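Local coordinates for protein yesU (Bacillus subtilis, PDB 1OQ1), which is of unknown function but has a galectin-like beta-sandwich fold of the concanavalin clan, which is consistent with a role in carbohydrate binding, at residues A[102-107]-A[201-206]; A[119-122]-A[126-129]; A[171-176]-A[181-186]. All blocks are in the same frame, centred on the assembly; numbering follows the deposited sequence.

Contact 1 (A[102-107]-A[201-206]). With ACY (acetic acid), chain E.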
# COMPACT_ATOMS: atom_id res chain seq x y z
N GLY A 102 2.32 -13.23 -5.55
CA GLY A 102 3.25 -12.21 -5.12
C GLY A 102 4.24 -11.79 -6.20
O GLY A 102 5.12 -10.97 -5.94
N THR A 103 4.09 -12.34 -7.40
CA THR A 103 4.97 -12.00 -8.52
C THR A 103 4.38 -10.74 -9.16
O THR A 103 3.27 -10.77 -9.69
CB THR A 103 5.03 -13.16 -9.54
OG1 THR A 103 5.28 -14.38 -8.84
CG2 THR A 103 6.16 -12.93 -10.53
N TYR A 104 5.13 -9.65 -9.12
CA TYR A 104 4.67 -8.35 -9.61
C TYR A 104 3.80 -8.28 -10.87
O TYR A 104 2.75 -7.64 -10.85
CB TYR A 104 5.85 -7.38 -9.71
CG TYR A 104 5.45 -5.92 -9.58
CD1 TYR A 104 4.31 -5.54 -8.87
CD2 TYR A 104 6.26 -4.90 -10.10
CE1 TYR A 104 3.98 -4.19 -8.69
CE2 TYR A 104 5.94 -3.55 -9.92
CZ TYR A 104 4.80 -3.20 -9.21
OH TYR A 104 4.49 -1.88 -9.03
N PRO A 105 4.22 -8.92 -11.97
CA PRO A 105 3.42 -8.86 -13.20
C PRO A 105 1.98 -9.33 -13.04
O PRO A 105 1.10 -8.94 -13.82
CB PRO A 105 4.22 -9.73 -14.17
CG PRO A 105 5.63 -9.48 -13.73
CD PRO A 105 5.51 -9.59 -12.23
N GLU A 106 1.72 -10.16 -12.03
CA GLU A 106 0.37 -10.66 -11.79
C GLU A 106 -0.52 -9.52 -11.31
O GLU A 106 -1.74 -9.58 -11.42
CB GLU A 106 0.39 -11.76 -10.72
CG GLU A 106 1.36 -12.88 -11.01
CD GLU A 106 1.49 -13.84 -9.84
OE1 GLU A 106 1.45 -13.36 -8.68
OE2 GLU A 106 1.65 -15.05 -10.07
N TYR A 107 0.11 -8.48 -10.77
CA TYR A 107 -0.62 -7.33 -10.25
C TYR A 107 -0.70 -6.15 -11.20
O TYR A 107 -1.73 -5.49 -11.26
CB TYR A 107 0.01 -6.90 -8.92
CG TYR A 107 0.03 -8.02 -7.91
CD1 TYR A 107 -1.03 -8.22 -7.02
CD2 TYR A 107 1.07 -8.95 -7.91
CE1 TYR A 107 -1.05 -9.32 -6.16
CE2 TYR A 107 1.06 -10.04 -7.06
CZ TYR A 107 0.00 -10.23 -6.19
OH TYR A 107 -0.01 -11.34 -5.38
N GLY A 201 -3.88 -3.69 0.10
CA GLY A 201 -2.90 -4.72 0.39
C GLY A 201 -1.51 -4.17 0.67
O GLY A 201 -1.16 -3.07 0.23
N PHE A 202 -0.72 -4.95 1.40
CA PHE A 202 0.63 -4.58 1.77
C PHE A 202 1.66 -5.45 1.07
O PHE A 202 1.73 -6.66 1.31
CB PHE A 202 0.80 -4.72 3.28
CG PHE A 202 -0.01 -3.74 4.07
CD1 PHE A 202 0.57 -2.57 4.57
CD2 PHE A 202 -1.37 -3.94 4.28
CE1 PHE A 202 -0.19 -1.63 5.26
CE2 PHE A 202 -2.14 -3.01 4.97
CZ PHE A 202 -1.55 -1.85 5.46
N ARG A 203 2.46 -4.84 0.20
CA ARG A 203 3.49 -5.59 -0.52
C ARG A 203 4.89 -5.27 -0.02
O ARG A 203 5.17 -4.17 0.43
CB ARG A 203 3.43 -5.31 -2.02
CG ARG A 203 4.62 -5.88 -2.81
CD ARG A 203 4.45 -5.63 -4.30
NE ARG A 203 5.49 -6.25 -5.13
CZ ARG A 203 5.67 -7.57 -5.25
NH1 ARG A 203 4.88 -8.40 -4.58
NH2 ARG A 203 6.60 -8.05 -6.05
N GLN A 204 5.76 -6.27 -0.09
CA GLN A 204 7.15 -6.08 0.28
C GLN A 204 8.00 -6.88 -0.68
O GLN A 204 7.60 -7.95 -1.13
CB GLN A 204 7.45 -6.58 1.70
CG GLN A 204 6.84 -5.76 2.82
CD GLN A 204 7.45 -6.09 4.17
OE1 GLN A 204 8.24 -7.03 4.30
NE2 GLN A 204 7.07 -5.33 5.19
N MSE A 205 9.16 -6.33 -1.02
CA MSE A 205 10.11 -7.04 -1.86
C MSE A 205 11.13 -7.54 -0.86
O MSE A 205 11.63 -6.77 -0.03
CB MSE A 205 10.79 -6.10 -2.86
CG MSE A 205 9.94 -5.72 -4.05
SE MSE A 205 11.01 -4.86 -5.42
CE MSE A 205 11.69 -6.44 -6.31
N ALA A 206 11.42 -8.84 -0.89
CA ALA A 206 12.39 -9.42 0.02
C ALA A 206 13.74 -8.76 -0.26
O ALA A 206 13.99 -8.34 -1.39
CB ALA A 206 12.48 -10.92 -0.20
C ACY E . 8.24 -5.40 -7.35
O ACY E . 7.51 -4.64 -6.59
OXT ACY E . 8.34 -6.68 -7.33
CH3 ACY E . 9.07 -4.64 -8.37

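Contact 2 (A[119-122]-A[126-129])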
# COMPACT_ATOMS: atom_id res chain seq x y z
N TYR A 119 6.95 2.99 -1.39
CA TYR A 119 7.68 3.87 -0.50
C TYR A 119 8.82 3.05 0.11
O TYR A 119 8.77 1.82 0.11
CB TYR A 119 6.75 4.46 0.57
CG TYR A 119 6.04 3.44 1.43
CD1 TYR A 119 6.56 3.07 2.67
CD2 TYR A 119 4.82 2.89 1.04
CE1 TYR A 119 5.89 2.18 3.50
CE2 TYR A 119 4.14 2.00 1.86
CZ TYR A 119 4.67 1.65 3.09
OH TYR A 119 3.98 0.80 3.91
N PHE A 120 9.83 3.73 0.64
CA PHE A 120 11.02 3.04 1.15
C PHE A 120 11.48 2.11 0.02
O PHE A 120 11.61 0.90 0.19
CB PHE A 120 10.73 2.21 2.40
CG PHE A 120 11.98 1.79 3.13
CD1 PHE A 120 12.66 2.69 3.96
CD2 PHE A 120 12.53 0.52 2.95
CE1 PHE A 120 13.86 2.34 4.58
CE2 PHE A 120 13.73 0.16 3.57
CZ PHE A 120 14.40 1.07 4.39
N ARG A 121 11.70 2.70 -1.15
CA ARG A 121 12.15 1.94 -2.31
C ARG A 121 13.66 1.82 -2.18
O ARG A 121 14.40 2.68 -2.66
CB ARG A 121 11.78 2.68 -3.60
CG ARG A 121 10.32 3.08 -3.67
CD ARG A 121 10.01 3.87 -4.93
NE ARG A 121 10.19 3.08 -6.14
CZ ARG A 121 11.16 3.25 -7.02
NH1 ARG A 121 12.07 4.21 -6.85
NH2 ARG A 121 11.22 2.47 -8.09
N ARG A 122 14.12 0.76 -1.52
CA ARG A 122 15.54 0.56 -1.29
C ARG A 122 16.03 -0.85 -1.62
O ARG A 122 16.96 -1.35 -1.00
CB ARG A 122 15.86 0.85 0.19
CG ARG A 122 15.14 2.07 0.77
CD ARG A 122 15.61 3.39 0.16
NE ARG A 122 14.69 4.48 0.49
CZ ARG A 122 14.69 5.14 1.65
NH1 ARG A 122 15.57 4.83 2.60
NH2 ARG A 122 13.78 6.08 1.87
N GLU A 126 20.07 1.55 -7.79
CA GLU A 126 19.50 2.70 -8.47
C GLU A 126 18.43 3.37 -7.62
O GLU A 126 18.30 4.60 -7.63
CB GLU A 126 18.89 2.29 -9.81
CG GLU A 126 19.91 2.09 -10.91
CD GLU A 126 19.25 1.83 -12.26
OE1 GLU A 126 18.65 0.76 -12.43
OE2 GLU A 126 19.34 2.72 -13.14
N GLU A 127 17.65 2.57 -6.90
CA GLU A 127 16.59 3.10 -6.07
C GLU A 127 17.18 3.79 -4.84
O GLU A 127 16.75 4.87 -4.45
CB GLU A 127 15.64 1.99 -5.64
CG GLU A 127 15.04 1.23 -6.81
CD GLU A 127 14.16 0.08 -6.38
OE1 GLU A 127 14.40 -0.47 -5.29
OE2 GLU A 127 13.23 -0.28 -7.14
N ARG A 128 18.18 3.16 -4.23
CA ARG A 128 18.80 3.75 -3.05
C ARG A 128 19.56 5.04 -3.37
O ARG A 128 19.76 5.88 -2.50
CB ARG A 128 19.73 2.74 -2.38
CG ARG A 128 19.01 1.54 -1.79
CD ARG A 128 19.92 0.73 -0.88
NE ARG A 128 21.00 0.07 -1.61
CZ ARG A 128 20.87 -1.08 -2.27
NH1 ARG A 128 19.71 -1.72 -2.29
NH2 ARG A 128 21.92 -1.60 -2.90
N ALA A 129 19.97 5.19 -4.63
CA ALA A 129 20.73 6.37 -5.06
C ALA A 129 19.89 7.65 -5.20
O ALA A 129 20.43 8.75 -5.22
CB ALA A 129 21.44 6.07 -6.38
O HOH W 1 13.92 5.20 -4.26

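Contact 3 (A[171-176]-A[181-186])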
# COMPACT_ATOMS: atom_id res chain seq x y z
N TYR A 171 -8.80 11.82 -7.26
CA TYR A 171 -7.77 12.40 -6.40
C TYR A 171 -7.05 11.45 -5.43
O TYR A 171 -7.68 10.65 -4.74
CB TYR A 171 -8.39 13.54 -5.58
CG TYR A 171 -7.38 14.34 -4.78
CD1 TYR A 171 -6.41 15.11 -5.41
CD2 TYR A 171 -7.40 14.31 -3.38
CE1 TYR A 171 -5.49 15.85 -4.68
CE2 TYR A 171 -6.47 15.05 -2.64
CZ TYR A 171 -5.52 15.81 -3.30
OH TYR A 171 -4.61 16.56 -2.59
N VAL A 172 -5.72 11.56 -5.40
CA VAL A 172 -4.88 10.77 -4.50
C VAL A 172 -3.85 11.71 -3.87
O VAL A 172 -3.23 12.53 -4.56
CB VAL A 172 -4.10 9.66 -5.24
CG1 VAL A 172 -3.17 8.93 -4.26
CG2 VAL A 172 -5.07 8.68 -5.88
N HIS A 173 -3.67 11.61 -2.55
CA HIS A 173 -2.69 12.43 -1.84
C HIS A 173 -2.00 11.55 -0.80
O HIS A 173 -2.65 10.74 -0.14
CB HIS A 173 -3.38 13.62 -1.15
CG HIS A 173 -2.43 14.55 -0.46
ND1 HIS A 173 -1.87 14.28 0.77
CD2 HIS A 173 -1.98 15.78 -0.81
CE1 HIS A 173 -1.11 15.29 1.14
NE2 HIS A 173 -1.16 16.22 0.20
N PHE A 174 -0.69 11.71 -0.67
CA PHE A 174 0.10 10.90 0.25
C PHE A 174 1.01 11.78 1.10
O PHE A 174 1.69 12.67 0.58
CB PHE A 174 0.93 9.91 -0.57
CG PHE A 174 1.79 8.99 0.25
CD1 PHE A 174 1.25 8.22 1.26
CD2 PHE A 174 3.14 8.84 -0.06
CE1 PHE A 174 2.04 7.30 1.97
CE2 PHE A 174 3.94 7.93 0.64
CZ PHE A 174 3.39 7.16 1.65
N SER A 175 1.04 11.52 2.40
CA SER A 175 1.89 12.27 3.31
C SER A 175 2.53 11.34 4.33
O SER A 175 2.03 10.25 4.59
CB SER A 175 1.08 13.35 4.04
OG SER A 175 0.11 12.78 4.91
N ILE A 176 3.66 11.78 4.88
CA ILE A 176 4.40 11.03 5.90
C ILE A 176 4.70 12.02 7.02
O ILE A 176 5.32 13.06 6.79
CB ILE A 176 5.73 10.47 5.34
CG1 ILE A 176 5.43 9.44 4.25
CG2 ILE A 176 6.55 9.85 6.47
CD1 ILE A 176 6.67 8.94 3.51
N ILE A 181 3.87 14.29 0.31
CA ILE A 181 4.88 13.60 -0.49
C ILE A 181 4.56 13.69 -1.98
O ILE A 181 5.43 14.01 -2.79
CB ILE A 181 4.98 12.11 -0.07
CG1 ILE A 181 5.38 12.02 1.41
CG2 ILE A 181 6.00 11.37 -0.94
CD1 ILE A 181 6.71 12.69 1.71
N LEU A 182 3.32 13.39 -2.33
CA LEU A 182 2.89 13.47 -3.72
C LEU A 182 1.38 13.56 -3.78
O LEU A 182 0.69 13.24 -2.81
CB LEU A 182 3.38 12.24 -4.51
CG LEU A 182 2.89 10.83 -4.14
CD1 LEU A 182 1.45 10.61 -4.59
CD2 LEU A 182 3.79 9.80 -4.81
N GLU A 183 0.86 14.02 -4.92
CA GLU A 183 -0.58 14.11 -5.10
C GLU A 183 -0.88 13.93 -6.59
O GLU A 183 -0.03 14.20 -7.43
CB GLU A 183 -1.13 15.44 -4.57
CG GLU A 183 -0.97 16.65 -5.46
CD GLU A 183 -1.68 17.87 -4.88
OE1 GLU A 183 -1.84 18.88 -5.60
OE2 GLU A 183 -2.08 17.82 -3.70
N TRP A 184 -2.08 13.48 -6.90
CA TRP A 184 -2.43 13.22 -8.29
C TRP A 184 -3.93 13.33 -8.54
O TRP A 184 -4.73 13.03 -7.66
CB TRP A 184 -1.96 11.81 -8.65
CG TRP A 184 -2.27 11.36 -10.05
CD1 TRP A 184 -1.85 11.94 -11.21
CD2 TRP A 184 -3.00 10.18 -10.42
NE1 TRP A 184 -2.26 11.19 -12.28
CE2 TRP A 184 -2.97 10.11 -11.83
CE3 TRP A 184 -3.66 9.18 -9.71
CZ2 TRP A 184 -3.57 9.07 -12.54
CZ3 TRP A 184 -4.27 8.14 -10.41
CH2 TRP A 184 -4.22 8.09 -11.82
N MSE A 185 -4.29 13.77 -9.74
CA MSE A 185 -5.70 13.87 -10.11
C MSE A 185 -5.88 13.15 -11.43
O MSE A 185 -5.48 13.65 -12.48
CB MSE A 185 -6.14 15.33 -10.25
CG MSE A 185 -7.60 15.51 -10.67
SE MSE A 185 -8.89 14.81 -9.38
CE MSE A 185 -8.93 16.31 -8.16
N ASP A 186 -6.46 11.96 -11.36
CA ASP A 186 -6.72 11.13 -12.53
C ASP A 186 -7.86 11.78 -13.30
O ASP A 186 -8.92 12.02 -12.73
CB ASP A 186 -7.15 9.73 -12.07
CG ASP A 186 -7.25 8.73 -13.21
OD1 ASP A 186 -7.14 9.14 -14.39
OD2 ASP A 186 -7.43 7.53 -12.93

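Contact 1 (A[102-107]-A[201-206])
R203 reaches out of strand 199-205 to the loop carbonyl of G102, NH1 donating to O at 2.9 Å with an N-H...O angle of 146°. Its chain runs extended from CG to NE, with CG anti to the backbone N (chi1 171°), and this spans the gap between strand and loop. The edge formed by NE and NH2 holds a bound acetic acid or acetate, probably from the crystallisation liquor: NE meets its O at 3.0 Å, nearly straight at 173°, and NH2, which also makes a weak bond to G102 O, its OXT at 2.6 Å. This lies on one face of the seven-stranded sheet of the galectin-like sandwich, where strand 199-205 runs between 51-54 and 76-86. Packing is tight here: Y104 CB comes within 3.8 Å of R203 NH2, Y104 CA lies over one face of the guanidinium, and the ligand sits between the Y104 ring, its O 3.6 Å above the ring centre, and the selenium of selenomethionine M205. A long, flat cation suits position 203 and an aromatic face 104, whose OH is held by H116. Glycine tolerates the left-handed backbone at 102. Toward solvent the contact is loose: T103 points away from the strand, and P105 lies exposed.

Contact 2 (A[119-122]-A[126-129])
R128 NH1 donates to the carbonyl oxygen of R122 at 3.1 Å, a fairly straight bond (N-H...O 156°). The oxygen lies in the plane of the R128 guanidinium, whereas the nitrogen stands well above the carbonyl plane of R122. The arginine chain is bent at chi3 (-68°), turning the guanidinium back over the end of the strand while CG packs against R122 CB at 3.8 Å. An arginine suits the place because its methylenes lie on the backbone while its head finds a carbonyl; NH1 also bonds weakly to K123 O.

One residue earlier on each side, R121 and E127 meet. R121 NH2 is 3.5 Å from E127 OE2, but OE2 stands well out of the guanidinium plane, over one face, so no N-H points at it and the attraction is one of charge; the two planes are 58° apart. The other carboxylate oxygen, OE1, is occupied with the backbone N-H of Y124, at the start of its own helix. A water lies 3.0 Å from R121 O and 2.9 Å from E127 O and can bridge the two backbones, although it has more acceptors in reach than protons to give. R121 centres an inverse gamma turn where strand 112-122 of the seven-stranded sheet gives way to the short helix 125-128, leading to the adjacent antiparallel strand 132-138. E127 CB presses on R121 O at 3.3 Å. Beyond CB, the R122 chain lays CG over the F120 ring, and its guanidinium forms a salt bridge with D149 and a hydrogen bond to L151 O.

Contact 3 (A[171-176]-A[181-186])
Y171 and H173 both approach OE2 of E183 on one face of the hairpin. E183 CG sits between its backbone N and carbonyl carbon (chi1 80°), and the extended chain beyond it carries OE2 to within 3.0 Å of Y171 OH. OE2 lies near the plane of the tyrosine ring, at its edge, while the carboxylate itself is turned 75° from that ring. OE2 also lies at the edge of the H173 imidazole, 3.5 Å from CD2 of H173. The backbone N of N2 donates to the same oxygen, and N2 OD1 accepts from H173 NE2; these bonds to N2, probably a cloning remnant, place the start of the deposited chain against this face. At the other end of the face, selenomethionine M185 bends at chi2 and chi3 and curls CE against the base of the Y171 side chain, 3.8 Å from Y171 CB, crossing the tyrosine at about a right angle.

The opposite face is apolar. V172 CG2 touches the edge of the W184 indole, 4.1 Å from CE3, and F174 CB rests on L182 CD1. I181 lies alongside F174, pointing the same way, with its CB 3.8 Å from F174 CD2. This closeness follows from a classic beta bulge: both I181 and L182 face F174, whose O takes a bond from I181 N at 2.7 Å and a weak one from L182 N at 3.4 Å. Branched and aromatic residues suit this side because it is turned inward.

The strands, antiparallel at 177°, form a hairpin; 171-176 is also bonded to 161-168 on its far side. V172, F174 and W184 pack across the sandwich onto strands 112-122 and 132-138 of the other sheet.

Contacts 1 and 2 both reach the seven-stranded sheet, one through strand 199-205 and the other through strand 112-122, with strand 76-86 lying between these two. Their centres are 16 Å apart and their nearest atoms about 5 Å. Contact 3 belongs to the other sheet, its centre 21 Å from that of contact 1, across the chain's centre, and 19 Å from that of contact 2. Along the chain, contact 2 closes before contact 3 opens, and both are nested inside the loop closed by 102-107 and 201-206. Distant parts of the sequence thus meet in one sandwich: contacts 2 and 3 join near neighbours in sequence, whereas contact 1 joins segments 94 residues apart at their closest ends.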